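Local atomic coordinates of serpin B3 (Homo sapiens, PDB entry 4ZK3), a protein that probably inhibits papain-like cysteine proteases as a cross-class serpin, trapping its target by inserting a cleaved reactive-centre loop into a beta-sheet. Residues K87-F92 and K125-S130; L101-K106 and L176-Y181. All blocks are in the same frame, centred on the assembly; numbering follows the deposited sequence.

Contact 1 (K87-F92 and K125-S130); sequences KLLTEF and KFYQTS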
loop_
_atom_site.group_PDB
_atom_site.type_symbol
_atom_site.label_atom_id
_atom_site.label_comp_id
_atom_site.label_asym_id
_atom_site.label_seq_id
_atom_site.Cartn_x
_atom_site.Cartn_y
_atom_site.Cartn_z
ATOM N N LYS A 87 11.682 -12.769 4.507
ATOM C CA LYS A 87 10.714 -13.774 4.987
ATOM C C LYS A 87 9.283 -13.301 4.689
ATOM O O LYS A 87 8.460 -14.070 4.194
ATOM C CB LYS A 87 10.857 -13.993 6.491
ATOM C CG LYS A 87 11.967 -14.962 6.892
ATOM C CD LYS A 87 11.716 -15.536 8.295
ATOM C CE LYS A 87 12.382 -16.897 8.532
ATOM N NZ LYS A 87 13.668 -16.839 9.293
ATOM N N LEU A 88 8.986 -12.028 4.970
ATOM C CA LEU A 88 7.702 -11.470 4.581
ATOM C C LEU A 88 7.396 -11.624 3.100
ATOM O O LEU A 88 6.310 -12.095 2.748
ATOM C CB LEU A 88 7.610 -9.982 4.905
ATOM C CG LEU A 88 7.060 -9.566 6.264
ATOM C CD1 LEU A 88 6.900 -8.050 6.242
ATOM C CD2 LEU A 88 5.750 -10.277 6.621
ATOM N N LEU A 89 8.310 -11.196 2.222
ATOM C CA LEU A 89 8.052 -11.301 0.775
ATOM C C LEU A 89 7.582 -12.708 0.365
ATOM O O LEU A 89 6.634 -12.846 -0.417
ATOM C CB LEU A 89 9.283 -10.837 -0.055
ATOM C CG LEU A 89 9.617 -9.332 0.030
ATOM C CD1 LEU A 89 10.872 -9.043 -0.750
ATOM C CD2 LEU A 89 8.490 -8.461 -0.529
ATOM N N THR A 90 8.226 -13.741 0.931
ATOM C CA THR A 90 7.901 -15.155 0.678
ATOM C C THR A 90 6.426 -15.437 0.978
ATOM O O THR A 90 5.746 -16.098 0.203
ATOM C CB THR A 90 8.725 -16.109 1.581
ATOM O OG1 THR A 90 10.061 -15.649 1.690
ATOM C CG2 THR A 90 8.762 -17.526 1.006
ATOM N N GLU A 91 5.954 -14.927 2.112
ATOM C CA GLU A 91 4.569 -15.145 2.575
ATOM C C GLU A 91 3.539 -14.474 1.694
ATOM O O GLU A 91 2.431 -14.924 1.519
ATOM C CB GLU A 91 4.424 -14.578 3.968
ATOM C CG GLU A 91 5.375 -15.181 4.989
ATOM C CD GLU A 91 4.791 -16.392 5.656
ATOM O OE1 GLU A 91 5.026 -16.537 6.877
ATOM O OE2 GLU A 91 4.077 -17.169 4.963
ATOM N N PHE A 92 3.954 -13.392 1.084
ATOM C CA PHE A 92 3.086 -12.619 0.253
ATOM C C PHE A 92 3.032 -13.148 -1.172
ATOM O O PHE A 92 2.655 -12.382 -2.093
ATOM C CB PHE A 92 3.585 -11.157 0.230
ATOM C CG PHE A 92 3.575 -10.462 1.558
ATOM C CD1 PHE A 92 2.914 -10.974 2.650
ATOM C CD2 PHE A 92 4.226 -9.257 1.683
ATOM C CE1 PHE A 92 2.906 -10.297 3.862
ATOM C CE2 PHE A 92 4.250 -8.568 2.892
ATOM C CZ PHE A 92 3.566 -9.076 3.986
ATOM N N LYS A 125 18.712 -11.436 -3.365
ATOM C CA LYS A 125 18.530 -12.270 -2.202
ATOM C C LYS A 125 17.467 -11.789 -1.188
ATOM O O LYS A 125 16.674 -12.590 -0.742
ATOM C CB LYS A 125 19.844 -12.377 -1.459
ATOM C CG LYS A 125 19.754 -13.191 -0.174
ATOM C CD LYS A 125 20.895 -12.808 0.763
ATOM C CE LYS A 125 21.016 -13.744 1.951
ATOM N NZ LYS A 125 22.332 -13.475 2.588
ATOM N N PHE A 126 17.508 -10.531 -0.765
ATOM C CA PHE A 126 16.508 -10.051 0.232
ATOM C C PHE A 126 15.127 -9.661 -0.338
ATOM O O PHE A 126 14.105 -9.806 0.368
ATOM C CB PHE A 126 17.053 -8.895 1.055
ATOM C CG PHE A 126 18.293 -9.251 1.807
ATOM C CD1 PHE A 126 18.230 -10.127 2.879
ATOM C CD2 PHE A 126 19.536 -8.767 1.390
ATOM C CE1 PHE A 126 19.390 -10.493 3.543
ATOM C CE2 PHE A 126 20.694 -9.137 2.049
ATOM C CZ PHE A 126 20.620 -9.999 3.128
ATOM N N TYR A 127 15.114 -9.191 -1.588
ATOM C CA TYR A 127 13.905 -8.615 -2.202
ATOM C C TYR A 127 13.477 -9.393 -3.421
ATOM O O TYR A 127 12.522 -9.029 -4.075
ATOM C CB TYR A 127 14.171 -7.150 -2.588
ATOM C CG TYR A 127 14.257 -6.309 -1.380
ATOM C CD1 TYR A 127 13.107 -5.812 -0.771
ATOM C CD2 TYR A 127 15.470 -6.111 -0.752
ATOM C CE1 TYR A 127 13.192 -5.074 0.390
ATOM C CE2 TYR A 127 15.550 -5.394 0.433
ATOM C CZ TYR A 127 14.435 -4.873 0.982
ATOM O OH TYR A 127 14.533 -4.176 2.163
ATOM N N GLN A 128 14.178 -10.495 -3.731
ATOM C CA GLN A 128 13.800 -11.359 -4.864
ATOM C C GLN A 128 13.781 -10.534 -6.148
ATOM O O GLN A 128 13.042 -10.809 -7.076
ATOM C CB GLN A 128 12.445 -12.030 -4.629
ATOM C CG GLN A 128 12.248 -12.672 -3.259
ATOM C CD GLN A 128 10.809 -13.298 -3.043
ATOM O OE1 GLN A 128 9.767 -12.822 -3.553
ATOM N NE2 GLN A 128 10.773 -14.368 -2.253
ATOM N N THR A 129 14.619 -9.514 -6.218
ATOM C CA THR A 129 14.592 -8.584 -7.308
ATOM C C THR A 129 15.198 -9.221 -8.598
ATOM O O THR A 129 16.311 -9.750 -8.558
ATOM C CB THR A 129 15.368 -7.324 -6.903
ATOM O OG1 THR A 129 14.798 -6.808 -5.676
ATOM C CG2 THR A 129 15.266 -6.271 -8.006
ATOM N N SER A 130 14.507 -9.103 -9.732
ATOM C CA SER A 130 15.100 -9.461 -11.019
ATOM C C SER A 130 15.587 -8.166 -11.648
ATOM O O SER A 130 15.229 -7.082 -11.200
ATOM C CB SER A 130 14.073 -10.174 -11.932
ATOM O OG SER A 130 12.937 -9.332 -12.105
#
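L89 of helix 81-91 and Y127 near the C-terminal end of helix 117-127 join two surface helices of the serpin fold, helices D and E in family nomenclature, in a small, largely apolar contact. L89 points at the other segment, with CG anti to its own carbonyl carbon (chi1 -68°). Its CD1 methyl presses end-on against the backbone, reaching 3.4 Å from Y127 CA and 3.5 Å from F126 O. The same methyl meets the Y127 ring obliquely, L89 CD1 to Y127 CD1 being 3.9 Å. F126 O is thus buried beneath a methyl group and has no hydrogen-bonding partner.

The CA-CB bond of Y127 points away from segment 87-92, and its side chain packs on S36 and M40 of helix 31-42 while keeping CD1 by L89; the F126 ring meets H83 edge-to-face, farther back along helix 81-91. Q128, with positive phi (58°), takes the chain out of the helical path. Its side chain reaches back in an extended form and brings its terminal amide alongside L89 CB and the T90 backbone N. Q128 OE1 lies 4.1 Å from L89 CB, and Q128 NE2 lies 4.1 Å from T90 N, loose contacts with no hydrogen bond. T90 OG1 is instead bonded within its own helix, to Q86 O. Beyond Q128, T129 bonds back to I123 and S130 pairs with L107.

No hydrogen bond links the segments. One leucine methyl set against the backbone of a neighbouring helix is plain helix-end packing, here between two helices beside beta-sheet A of a serpin.

Contact 2 (L101-K106 and L176-Y181); sequences LKIANK and LVNAIY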
loop_
_atom_site.group_PDB
_atom_site.type_symbol
_atom_site.label_atom_id
_atom_site.label_comp_id
_atom_site.label_asym_id
_atom_site.label_seq_id
_atom_site.Cartn_x
_atom_site.Cartn_y
_atom_site.Cartn_z
ATOM N N LEU A 101 -2.399 -13.696 -4.192
ATOM C CA LEU A 101 -1.573 -12.640 -3.663
ATOM C C LEU A 101 -0.183 -12.753 -4.294
ATOM O O LEU A 101 0.418 -13.827 -4.278
ATOM C CB LEU A 101 -1.490 -12.763 -2.138
ATOM C CG LEU A 101 -0.619 -11.664 -1.563
ATOM C CD1 LEU A 101 -1.113 -10.215 -1.844
ATOM C CD2 LEU A 101 -0.471 -11.866 -0.091
ATOM N N LYS A 102 0.340 -11.674 -4.853
ATOM C CA LYS A 102 1.629 -11.741 -5.417
ATOM C C LYS A 102 2.310 -10.405 -5.350
ATOM O O LYS A 102 1.673 -9.353 -5.367
ATOM C CB LYS A 102 1.638 -12.284 -6.823
ATOM C CG LYS A 102 0.872 -11.527 -7.824
ATOM C CD LYS A 102 0.944 -12.096 -9.229
ATOM C CE LYS A 102 -0.098 -11.400 -10.073
ATOM N NZ LYS A 102 0.143 -11.474 -11.560
ATOM N N ILE A 103 3.623 -10.465 -5.223
ATOM C CA ILE A 103 4.438 -9.270 -5.121
ATOM C C ILE A 103 5.716 -9.505 -5.853
ATOM O O ILE A 103 6.322 -10.566 -5.695
ATOM C CB ILE A 103 4.625 -8.914 -3.648
ATOM C CG1 ILE A 103 5.260 -7.525 -3.479
ATOM C CG2 ILE A 103 5.407 -9.987 -2.927
ATOM C CD1 ILE A 103 4.989 -6.980 -2.125
ATOM N N ALA A 104 6.187 -8.497 -6.566
ATOM C CA ALA A 104 7.459 -8.605 -7.256
ATOM C C ALA A 104 8.226 -7.286 -7.172
ATOM O O ALA A 104 7.622 -6.186 -7.146
ATOM C CB ALA A 104 7.186 -8.916 -8.711
ATOM N N ASN A 105 9.542 -7.423 -7.225
ATOM C CA ASN A 105 10.481 -6.359 -7.219
ATOM C C ASN A 105 11.332 -6.463 -8.439
ATOM O O ASN A 105 11.709 -7.549 -8.839
ATOM C CB ASN A 105 11.351 -6.497 -5.953
ATOM C CG ASN A 105 10.584 -6.202 -4.717
ATOM O OD1 ASN A 105 10.503 -7.007 -3.744
ATOM N ND2 ASN A 105 9.985 -5.069 -4.726
ATOM N N LYS A 106 11.664 -5.344 -9.052
ATOM C CA LYS A 106 12.506 -5.355 -10.222
ATOM C C LYS A 106 13.386 -4.115 -10.362
ATOM O O LYS A 106 12.973 -3.025 -10.074
ATOM C CB LYS A 106 11.648 -5.517 -11.508
ATOM C CG LYS A 106 12.481 -5.853 -12.763
ATOM C CD LYS A 106 11.590 -6.248 -13.921
ATOM C CE LYS A 106 12.373 -6.582 -15.173
ATOM N NZ LYS A 106 11.536 -7.214 -16.259
ATOM N N LEU A 176 13.808 1.413 -9.803
ATOM C CA LEU A 176 13.485 0.281 -8.996
ATOM C C LEU A 176 11.978 0.264 -8.893
ATOM O O LEU A 176 11.357 1.299 -8.648
ATOM C CB LEU A 176 14.107 0.440 -7.636
ATOM C CG LEU A 176 15.625 0.296 -7.592
ATOM C CD1 LEU A 176 16.207 0.871 -6.321
ATOM C CD2 LEU A 176 15.966 -1.152 -7.626
ATOM N N VAL A 177 11.378 -0.912 -9.038
ATOM C CA VAL A 177 9.948 -1.010 -9.047
ATOM C C VAL A 177 9.456 -2.136 -8.172
ATOM O O VAL A 177 10.044 -3.168 -8.179
ATOM C CB VAL A 177 9.431 -1.153 -10.498
ATOM C CG1 VAL A 177 7.925 -1.168 -10.492
ATOM C CG2 VAL A 177 9.906 0.025 -11.323
ATOM N N ASN A 178 8.440 -1.873 -7.363
ATOM C CA ASN A 178 7.671 -2.877 -6.681
ATOM C C ASN A 178 6.234 -2.914 -7.193
ATOM O O ASN A 178 5.603 -1.874 -7.356
ATOM C CB ASN A 178 7.558 -2.588 -5.160
ATOM C CG ASN A 178 6.697 -3.591 -4.461
ATOM O OD1 ASN A 178 7.182 -4.686 -4.098
ATOM N ND2 ASN A 178 5.446 -3.308 -4.348
ATOM N N ALA A 179 5.709 -4.109 -7.481
ATOM C CA ALA A 179 4.282 -4.289 -7.765
ATOM C C ALA A 179 3.677 -5.346 -6.860
ATOM O O ALA A 179 4.277 -6.407 -6.626
ATOM C CB ALA A 179 4.052 -4.700 -9.221
ATOM N N ILE A 180 2.477 -5.061 -6.388
ATOM C CA ILE A 180 1.717 -5.945 -5.499
ATOM C C ILE A 180 0.283 -6.082 -6.023
ATOM O O ILE A 180 -0.310 -5.099 -6.554
ATOM C CB ILE A 180 1.716 -5.411 -4.043
ATOM C CG1 ILE A 180 0.995 -6.363 -3.108
ATOM C CG2 ILE A 180 1.017 -4.026 -3.943
ATOM C CD1 ILE A 180 1.088 -6.000 -1.609
ATOM N N TYR A 181 -0.261 -7.316 -5.944
ATOM C CA TYR A 181 -1.549 -7.641 -6.533
ATOM C C TYR A 181 -2.283 -8.668 -5.674
ATOM O O TYR A 181 -1.689 -9.660 -5.238
ATOM C CB TYR A 181 -1.406 -8.181 -7.971
ATOM C CG TYR A 181 -2.729 -8.578 -8.546
ATOM C CD1 TYR A 181 -3.547 -7.622 -9.097
ATOM C CD2 TYR A 181 -3.202 -9.924 -8.487
ATOM C CE1 TYR A 181 -4.793 -7.932 -9.598
ATOM C CE2 TYR A 181 -4.473 -10.241 -8.988
ATOM C CZ TYR A 181 -5.255 -9.252 -9.556
ATOM O OH TYR A 181 -6.526 -9.488 -10.080
#
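Strands 101-106 and 176-181 run antiparallel, their axes 4.8 Å apart and 172° between directions, with K102-Y181, A104-A179 and K106-V177 as hydrogen-bonded pairs. Each makes two N-H...O bonds, from A104 N to A179 O (2.8 Å), for example, and from A179 N to A104 O (2.8 Å). I103-I180 and N105-N178 are the non-hydrogen-bonded pairs between them.

On the face carrying K102, A104 and K106, the K102 chain runs out extended and passes its CE obliquely by the Y181 ring, 3.8 Å from Y181 CD2. The Y181 hydroxyl is hydrogen-bonded to E342, and K106 NZ forms a salt bridge with E132, its side chain also making a cation-pi contact with W150. W150 of helix 140-153 packs on A104 and V177, and I147 on V177.

On the other face, under helix 31-42, the I103 and I180 methyls meet CD1 to CD1 at 4.1 Å. Next to them, N178 CG stands anti to its backbone N (chi1 177°), bringing OD1 toward the opposite strand. N105 ND2 reaches N178 OD1 at 2.9 Å in a weak, bent bond (121°), the two amide planes turned 46° apart. S36 OG bonds N105 ND2 and, weakly, N178 OD1, tying this buried amide pair to the helix.

An asparagine pair beneath S36 of helix 31-42, between two neighbouring strands of beta-sheet A, is consistent with the serpin shutter region.

The contacts lie with centres about 10 Å apart, on the same side of the chain's centre. Along the chain their segments alternate: 87-92, 101-106, 125-130, then 176-181. Strand 99-110 thus follows helix 81-91 and precedes helix 117-127, and contact 1 packs against it directly: L89 touches I103 and N105, T129 touches N105, and S130 touches K106. Helix 31-42 is shared, meeting Y127 in contact 1 and I103, N105 and I180 in contact 2. Strand 174-185 pairs on its far edge with 340-351, the inserted reactive-loop strand, as in relaxed serpins. Contact 1 thus packs on strand 99-110, which is separated from the inserted strand by 174-185.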